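Calcium-regulated actin-bundling protein (PDB 4X3N) binds and bundles actin filaments under the control of calcium, and may help build and remodel filopodia and pseudopodia as cells move. Local coordinates at residues 63-72 and 152-161; 83-91 and 196-204. All coordinates share one frame; numbering follows the deposited sequence.

Contact 1: residues 63-72 and 152-161; sequences FIYSVGWETI and SFLEYLLYQY. With CA (calcium ion), chain D.
F153 is the knob of this contact: its ring drops among I64, G68, W69 and I72 of helix 61-79. With CG anti to the backbone N (chi1 -162°), the ring reaches out from helix 153-160 until its CZ lies 3.3 Å from W69 N. I72 CG2 makes a CH-pi contact over one ring face, 4.3 Å from the F153 centroid, while I64 O sits at the ring edge. G68 lets the ring come down on bare backbone, F153 CE1 being 3.5 Å from G68 C; even a CB there would probably be tight against the F153 ring.

Aliphatic packing follows: I64 CG1 meets L157 CD2 at 3.9 Å, and I64 CD1 lies beside the Y161 ring, whose hydroxyl bonds to S125. No hydrogen bond crosses between residues 63-72 and 152-161.

The polar chemistry is at the start of helix 153-160. S152 OG accepts from E155 N at 3.0 Å, and S152 N and OG both donate to E155 OE1, a capping box that is likely to steady the carboxylate. Through OE1 and OE2, E155 chelates calcium together with D144, N146, D148, R150 O and a water, the arrangement typical of an EF-hand loop closed by its bidentate glutamate.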
# COMPACT_ATOMS: atom_id res chain seq x y z
N PHE A 63 10.69 0.00 29.65
CA PHE A 63 9.87 -0.89 28.91
C PHE A 63 9.62 -0.34 27.50
O PHE A 63 9.59 -1.06 26.50
CB PHE A 63 8.54 -1.01 29.63
CG PHE A 63 7.63 -2.00 29.02
CD1 PHE A 63 6.81 -1.65 27.93
CD2 PHE A 63 7.53 -3.29 29.56
CE1 PHE A 63 5.95 -2.59 27.38
CE2 PHE A 63 6.65 -4.22 29.01
CZ PHE A 63 5.89 -3.90 27.90
N ILE A 64 9.43 0.94 27.42
CA ILE A 64 9.10 1.58 26.14
C ILE A 64 10.26 1.33 25.20
O ILE A 64 10.09 0.99 24.02
CB ILE A 64 8.78 3.06 26.33
CG1 ILE A 64 7.39 3.22 26.94
CG2 ILE A 64 8.80 3.80 24.94
CD1 ILE A 64 7.17 4.53 27.60
N TYR A 65 11.45 1.45 25.76
CA TYR A 65 12.70 1.29 25.01
C TYR A 65 13.03 -0.12 24.64
O TYR A 65 13.28 -0.45 23.45
CB TYR A 65 13.86 1.90 25.81
CG TYR A 65 15.18 1.84 25.07
CD1 TYR A 65 16.02 0.71 25.23
CD2 TYR A 65 15.61 2.88 24.25
CE1 TYR A 65 17.24 0.65 24.56
CE2 TYR A 65 16.81 2.80 23.58
CZ TYR A 65 17.61 1.68 23.75
OH TYR A 65 18.82 1.61 23.09
N SER A 66 12.97 -0.99 25.65
CA SER A 66 13.44 -2.37 25.48
C SER A 66 12.41 -3.30 24.86
O SER A 66 12.78 -4.26 24.19
CB SER A 66 13.85 -2.94 26.84
OG SER A 66 15.08 -2.35 27.15
N VAL A 67 11.15 -3.04 25.11
CA VAL A 67 10.07 -3.92 24.68
C VAL A 67 9.16 -3.28 23.67
O VAL A 67 8.90 -3.88 22.64
CB VAL A 67 9.19 -4.35 25.87
CG1 VAL A 67 8.15 -5.40 25.44
CG2 VAL A 67 10.02 -4.90 27.02
N GLY A 68 8.64 -2.09 23.94
CA GLY A 68 7.74 -1.43 22.98
C GLY A 68 8.42 -1.13 21.65
O GLY A 68 8.00 -1.61 20.56
N TRP A 69 9.53 -0.41 21.74
CA TRP A 69 10.29 -0.06 20.53
C TRP A 69 10.80 -1.26 19.75
O TRP A 69 10.69 -1.29 18.49
CB TRP A 69 11.40 0.88 20.91
CG TRP A 69 12.14 1.52 19.81
CD1 TRP A 69 11.62 2.06 18.72
CD2 TRP A 69 13.57 1.75 19.74
NE1 TRP A 69 12.64 2.65 17.95
CE2 TRP A 69 13.83 2.41 18.55
CE3 TRP A 69 14.65 1.41 20.56
CZ2 TRP A 69 15.13 2.76 18.15
CZ3 TRP A 69 15.95 1.77 20.17
CH2 TRP A 69 16.17 2.44 18.99
N GLU A 70 11.42 -2.21 20.46
CA GLU A 70 11.99 -3.36 19.79
C GLU A 70 10.95 -4.09 19.07
O GLU A 70 11.18 -4.53 17.96
CB GLU A 70 12.66 -4.33 20.75
CG GLU A 70 14.03 -3.82 21.20
CD GLU A 70 14.99 -3.58 20.01
OE1 GLU A 70 15.04 -4.48 19.15
OE2 GLU A 70 15.67 -2.51 19.93
N THR A 71 9.78 -4.22 19.69
CA THR A 71 8.77 -5.03 19.07
C THR A 71 8.18 -4.38 17.81
O THR A 71 7.89 -5.08 16.85
CB THR A 71 7.69 -5.45 20.08
OG1 THR A 71 8.34 -6.01 21.21
CG2 THR A 71 6.77 -6.47 19.48
N ILE A 72 8.03 -3.05 17.78
CA ILE A 72 7.41 -2.40 16.66
C ILE A 72 8.39 -2.40 15.55
O ILE A 72 8.01 -2.60 14.37
CB ILE A 72 6.81 -0.98 16.98
CG1 ILE A 72 5.75 -0.56 15.95
CG2 ILE A 72 7.87 0.08 17.10
CD1 ILE A 72 4.84 0.64 16.33
N SER A 152 1.05 4.22 14.38
CA SER A 152 2.34 4.74 14.70
C SER A 152 2.71 4.27 16.10
O SER A 152 1.85 3.85 16.86
CB SER A 152 2.31 6.24 14.64
OG SER A 152 1.31 6.74 15.53
N PHE A 153 3.98 4.36 16.45
CA PHE A 153 4.42 4.11 17.82
C PHE A 153 3.82 5.11 18.75
O PHE A 153 3.40 4.76 19.84
CB PHE A 153 5.93 4.12 17.90
CG PHE A 153 6.50 3.48 19.14
CD1 PHE A 153 6.01 2.29 19.63
CD2 PHE A 153 7.65 4.03 19.75
CE1 PHE A 153 6.56 1.71 20.79
CE2 PHE A 153 8.24 3.41 20.90
CZ PHE A 153 7.66 2.30 21.42
N LEU A 154 3.70 6.36 18.29
CA LEU A 154 3.01 7.40 19.04
C LEU A 154 1.59 6.98 19.41
O LEU A 154 1.19 7.16 20.53
CB LEU A 154 2.91 8.74 18.33
CG LEU A 154 2.24 9.91 19.07
CD1 LEU A 154 3.01 10.39 20.31
CD2 LEU A 154 2.08 11.07 18.13
N GLU A 155 0.85 6.49 18.45
CA GLU A 155 -0.55 6.11 18.68
C GLU A 155 -0.64 4.93 19.64
O GLU A 155 -1.46 4.94 20.53
CB GLU A 155 -1.24 5.85 17.34
CG GLU A 155 -1.56 7.13 16.61
CD GLU A 155 -1.97 6.87 15.19
OE1 GLU A 155 -1.14 6.31 14.45
OE2 GLU A 155 -3.11 7.21 14.83
N TYR A 156 0.22 3.93 19.46
CA TYR A 156 0.33 2.83 20.43
C TYR A 156 0.60 3.36 21.85
O TYR A 156 -0.04 2.93 22.83
CB TYR A 156 1.42 1.82 20.02
CG TYR A 156 2.00 1.07 21.20
CD1 TYR A 156 1.30 0.01 21.78
CD2 TYR A 156 3.25 1.39 21.72
CE1 TYR A 156 1.84 -0.70 22.87
CE2 TYR A 156 3.77 0.73 22.81
CZ TYR A 156 3.06 -0.31 23.41
OH TYR A 156 3.59 -1.01 24.51
N LEU A 157 1.53 4.29 21.97
CA LEU A 157 1.87 4.85 23.28
C LEU A 157 0.78 5.59 23.98
O LEU A 157 0.53 5.40 25.17
CB LEU A 157 3.09 5.74 23.19
CG LEU A 157 4.34 4.95 22.86
CD1 LEU A 157 5.49 5.89 22.49
CD2 LEU A 157 4.85 4.09 24.05
N LEU A 158 0.08 6.43 23.24
CA LEU A 158 -0.97 7.21 23.80
C LEU A 158 -2.10 6.35 24.33
O LEU A 158 -2.71 6.69 25.38
CB LEU A 158 -1.52 8.13 22.74
CG LEU A 158 -1.02 9.58 22.63
CD1 LEU A 158 -0.02 10.11 23.60
CD2 LEU A 158 -0.76 9.95 21.21
N TYR A 159 -2.42 5.29 23.59
CA TYR A 159 -3.49 4.41 23.98
C TYR A 159 -3.03 3.50 25.12
O TYR A 159 -3.77 3.30 26.06
CB TYR A 159 -4.10 3.63 22.81
CG TYR A 159 -5.36 2.88 23.23
CD1 TYR A 159 -6.53 3.58 23.54
CD2 TYR A 159 -5.35 1.50 23.38
CE1 TYR A 159 -7.67 2.91 23.96
CE2 TYR A 159 -6.46 0.83 23.82
CZ TYR A 159 -7.60 1.53 24.10
OH TYR A 159 -8.70 0.85 24.50
N GLN A 160 -1.79 3.02 25.08
CA GLN A 160 -1.29 2.20 26.20
C GLN A 160 -1.34 2.95 27.53
O GLN A 160 -1.74 2.41 28.55
CB GLN A 160 0.10 1.71 25.89
CG GLN A 160 0.76 0.90 26.97
CD GLN A 160 0.10 -0.45 27.21
OE1 GLN A 160 -0.01 -1.23 26.31
NE2 GLN A 160 -0.33 -0.70 28.43
N TYR A 161 -0.99 4.24 27.50
CA TYR A 161 -0.84 5.04 28.72
C TYR A 161 -1.99 5.97 28.82
O TYR A 161 -1.88 7.07 29.35
CB TYR A 161 0.51 5.75 28.65
CG TYR A 161 1.60 4.78 28.63
CD1 TYR A 161 1.90 4.00 29.76
CD2 TYR A 161 2.36 4.56 27.49
CE1 TYR A 161 2.93 3.07 29.75
CE2 TYR A 161 3.39 3.62 27.49
CZ TYR A 161 3.66 2.88 28.59
OH TYR A 161 4.66 1.93 28.51
CA CA D . -2.84 6.49 12.42
O HOH W 1 -0.80 7.50 11.72

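Contact 2: residues 83-91 and 196-204; sequences QLVFKYDEG and RIRAYEEEK
R198 reaches from helix 181-211 to D89 and takes hold of a single carboxylate oxygen with both terminal nitrogens: NH1 lies 2.9 Å and NH2 3.1 Å from D89 OD1. This is an end-on salt bridge in which OD1 lies nearly in the guanidinium plane. The carboxylate itself is turned 43° from that plane, and both donors come to OD1 from the same face of it.

The N-H of NE goes to the backbone: R198 NE donates to F86 O at 2.7 Å, a short but bent bond with an N-H...O angle of 143°. The R198 chain runs out with CG anti to the backbone N and bends at chi3 (-47°), which swings the guanidinium along the loop so that it spans F86 to D89. K87 CA lies over one of its faces. An alanine in place of R198 would probably leave D89 without its charge partner and F86 O without this donor, setting residues 86-89 free to shift against the helix.

A longer salt bridge, K87 NZ to E202 OE2 at 3.6 Å, lies at the margin.

Packing centres on F86, whose ring lies flat against the helix. E201 CB stands over the middle of one face, 3.3 Å from the ring centroid, and E202 CG meets the ring edge. E201 bends at chi2, and its carboxylate goes on to bond Y290 OH. I197 CG2 touches F86 CB at 4.2 Å.

One aromatic ring laid on the aliphatic parts of acidic residues, bordered by two ion pairs, implies a partly solvated surface junction between the 83-91 loop and the long helix, whose charged bonds are likely to be sensitive to salt.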
# COMPACT_ATOMS: atom_id res chain seq x y z
N GLN A 83 15.75 -8.83 7.68
CA GLN A 83 16.04 -9.77 8.75
C GLN A 83 17.07 -9.22 9.75
O GLN A 83 17.05 -9.60 10.90
CB GLN A 83 16.64 -11.06 8.17
CG GLN A 83 15.69 -11.86 7.31
CD GLN A 83 15.52 -11.29 5.93
OE1 GLN A 83 16.48 -10.97 5.21
NE2 GLN A 83 14.25 -11.15 5.53
N LEU A 84 18.01 -8.40 9.29
CA LEU A 84 19.14 -8.03 10.12
C LEU A 84 18.99 -6.56 10.56
O LEU A 84 18.80 -5.66 9.72
CB LEU A 84 20.44 -8.29 9.35
CG LEU A 84 20.61 -9.75 8.95
CD1 LEU A 84 21.67 -9.87 7.86
CD2 LEU A 84 20.94 -10.61 10.17
N VAL A 85 19.12 -6.33 11.86
CA VAL A 85 18.90 -4.98 12.39
C VAL A 85 19.77 -3.92 11.78
O VAL A 85 19.33 -2.81 11.65
CB VAL A 85 18.99 -4.89 13.94
CG1 VAL A 85 17.98 -5.85 14.57
CG2 VAL A 85 20.36 -5.22 14.43
N PHE A 86 21.00 -4.26 11.40
CA PHE A 86 21.95 -3.29 10.87
C PHE A 86 21.68 -2.91 9.44
O PHE A 86 22.36 -2.03 8.89
CB PHE A 86 23.42 -3.76 11.03
CG PHE A 86 23.76 -5.00 10.29
CD1 PHE A 86 24.19 -4.92 8.98
CD2 PHE A 86 23.70 -6.25 10.91
CE1 PHE A 86 24.53 -6.05 8.27
CE2 PHE A 86 24.06 -7.40 10.22
CZ PHE A 86 24.46 -7.30 8.89
N LYS A 87 20.68 -3.52 8.83
CA LYS A 87 20.25 -3.14 7.48
C LYS A 87 18.85 -2.48 7.54
O LYS A 87 18.19 -2.27 6.53
CB LYS A 87 20.17 -4.36 6.62
CG LYS A 87 21.47 -5.16 6.57
CD LYS A 87 21.24 -6.51 5.91
CE LYS A 87 21.15 -6.34 4.40
NZ LYS A 87 22.46 -5.79 3.87
N TYR A 88 18.38 -2.15 8.72
CA TYR A 88 17.03 -1.67 8.82
C TYR A 88 17.02 -0.17 8.93
O TYR A 88 17.64 0.34 9.81
CB TYR A 88 16.41 -2.38 10.03
CG TYR A 88 15.11 -1.84 10.42
CD1 TYR A 88 14.06 -1.82 9.52
CD2 TYR A 88 14.91 -1.30 11.71
CE1 TYR A 88 12.83 -1.34 9.91
CE2 TYR A 88 13.70 -0.77 12.06
CZ TYR A 88 12.69 -0.77 11.15
OH TYR A 88 11.49 -0.28 11.47
N ASP A 89 16.32 0.55 8.05
CA ASP A 89 16.15 1.98 8.20
C ASP A 89 14.81 2.14 8.96
O ASP A 89 13.75 1.65 8.53
CB ASP A 89 16.05 2.70 6.87
CG ASP A 89 17.30 2.57 6.00
OD1 ASP A 89 18.41 2.67 6.52
OD2 ASP A 89 17.13 2.38 4.78
N GLU A 90 14.87 2.78 10.10
CA GLU A 90 13.78 2.80 11.05
C GLU A 90 12.48 3.34 10.43
O GLU A 90 12.48 4.38 9.82
CB GLU A 90 14.18 3.64 12.26
CG GLU A 90 13.30 3.34 13.46
CD GLU A 90 13.61 4.16 14.69
OE1 GLU A 90 14.50 4.99 14.71
OE2 GLU A 90 12.92 3.94 15.68
N GLY A 91 11.35 2.66 10.68
CA GLY A 91 10.05 3.03 10.13
C GLY A 91 9.24 3.99 10.98
O GLY A 91 9.80 4.65 11.82
N ARG A 196 27.95 3.71 11.06
CA ARG A 196 29.23 2.99 11.13
C ARG A 196 29.05 1.50 11.51
O ARG A 196 29.79 0.66 11.05
CB ARG A 196 30.12 3.66 12.13
CG ARG A 196 30.55 5.09 11.77
CD ARG A 196 31.19 5.12 10.36
NE ARG A 196 31.33 6.50 9.93
CZ ARG A 196 32.31 7.01 9.17
NH1 ARG A 196 33.29 6.26 8.66
NH2 ARG A 196 32.30 8.32 8.89
N ILE A 197 28.04 1.20 12.31
CA ILE A 197 27.69 -0.16 12.64
C ILE A 197 27.28 -0.90 11.40
O ILE A 197 27.74 -2.03 11.15
CB ILE A 197 26.52 -0.20 13.64
CG1 ILE A 197 27.01 0.14 15.05
CG2 ILE A 197 25.90 -1.58 13.59
CD1 ILE A 197 25.89 0.45 16.05
N ARG A 198 26.40 -0.29 10.58
CA ARG A 198 26.01 -0.94 9.27
C ARG A 198 27.25 -1.19 8.41
O ARG A 198 27.41 -2.24 7.90
CB ARG A 198 24.98 -0.11 8.50
CG ARG A 198 24.74 -0.49 7.02
CD ARG A 198 23.54 0.25 6.40
NE ARG A 198 22.40 0.20 7.30
CZ ARG A 198 21.21 0.79 7.08
NH1 ARG A 198 20.99 1.49 5.99
NH2 ARG A 198 20.24 0.64 7.97
N ALA A 199 28.06 -0.17 8.20
CA ALA A 199 29.28 -0.31 7.40
C ALA A 199 30.13 -1.49 7.93
O ALA A 199 30.53 -2.36 7.16
CB ALA A 199 30.09 0.97 7.47
N TYR A 200 30.37 -1.54 9.24
CA TYR A 200 31.14 -2.64 9.87
C TYR A 200 30.51 -4.02 9.74
O TYR A 200 31.16 -5.00 9.34
CB TYR A 200 31.40 -2.31 11.33
CG TYR A 200 31.92 -3.46 12.19
CD1 TYR A 200 33.27 -3.85 12.18
CD2 TYR A 200 31.08 -4.08 13.10
CE1 TYR A 200 33.73 -4.85 13.00
CE2 TYR A 200 31.54 -5.08 13.94
CZ TYR A 200 32.85 -5.47 13.89
OH TYR A 200 33.26 -6.49 14.71
N GLU A 201 29.22 -4.12 10.04
CA GLU A 201 28.55 -5.41 9.91
C GLU A 201 28.38 -5.81 8.47
O GLU A 201 28.38 -6.99 8.15
CB GLU A 201 27.20 -5.42 10.60
CG GLU A 201 27.31 -5.16 12.06
CD GLU A 201 27.69 -6.37 12.93
OE1 GLU A 201 28.09 -7.43 12.44
OE2 GLU A 201 27.61 -6.19 14.15
N GLU A 202 28.29 -4.85 7.53
CA GLU A 202 28.15 -5.31 6.11
C GLU A 202 29.44 -5.89 5.60
O GLU A 202 29.46 -6.91 4.88
CB GLU A 202 27.64 -4.18 5.20
CG GLU A 202 26.10 -4.10 5.24
CD GLU A 202 25.53 -2.85 4.58
OE1 GLU A 202 26.35 -1.98 4.21
OE2 GLU A 202 24.28 -2.76 4.47
N GLU A 203 30.52 -5.26 5.96
CA GLU A 203 31.80 -5.80 5.58
C GLU A 203 32.11 -7.16 6.24
O GLU A 203 32.74 -7.98 5.67
CB GLU A 203 32.85 -4.83 6.04
CG GLU A 203 34.28 -5.34 5.94
CD GLU A 203 34.74 -5.47 4.51
OE1 GLU A 203 33.92 -5.33 3.57
OE2 GLU A 203 35.93 -5.77 4.31
N LYS A 204 31.78 -7.31 7.51
CA LYS A 204 31.90 -8.59 8.17
C LYS A 204 31.16 -9.64 7.37
O LYS A 204 31.72 -10.69 7.07
CB LYS A 204 31.27 -8.48 9.54
CG LYS A 204 32.05 -9.17 10.59
CD LYS A 204 31.28 -9.25 11.90
CE LYS A 204 32.19 -8.75 12.97
NZ LYS A 204 31.46 -8.83 14.26
O HOH W 2 21.19 0.77 10.39

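The centres of the two contacts are about 22 Å apart, and their segments alternate along the chain. Helix 61-79 supplies one side of contact 1, and the loop that follows it supplies one side of contact 2. They also meet directly: W69 NE1 of contact 1 lies 2.6 Å from E90 OE2 of contact 2, a probable hydrogen bond, while E90 OE1 bonds S43 OG. This W69-E90 pair joins the two contacts. Calcium is bound on the E155 side of contact 1, away from contact 2, and contact 2 joins the loop to the helix of the C-terminal actin-bundling family region.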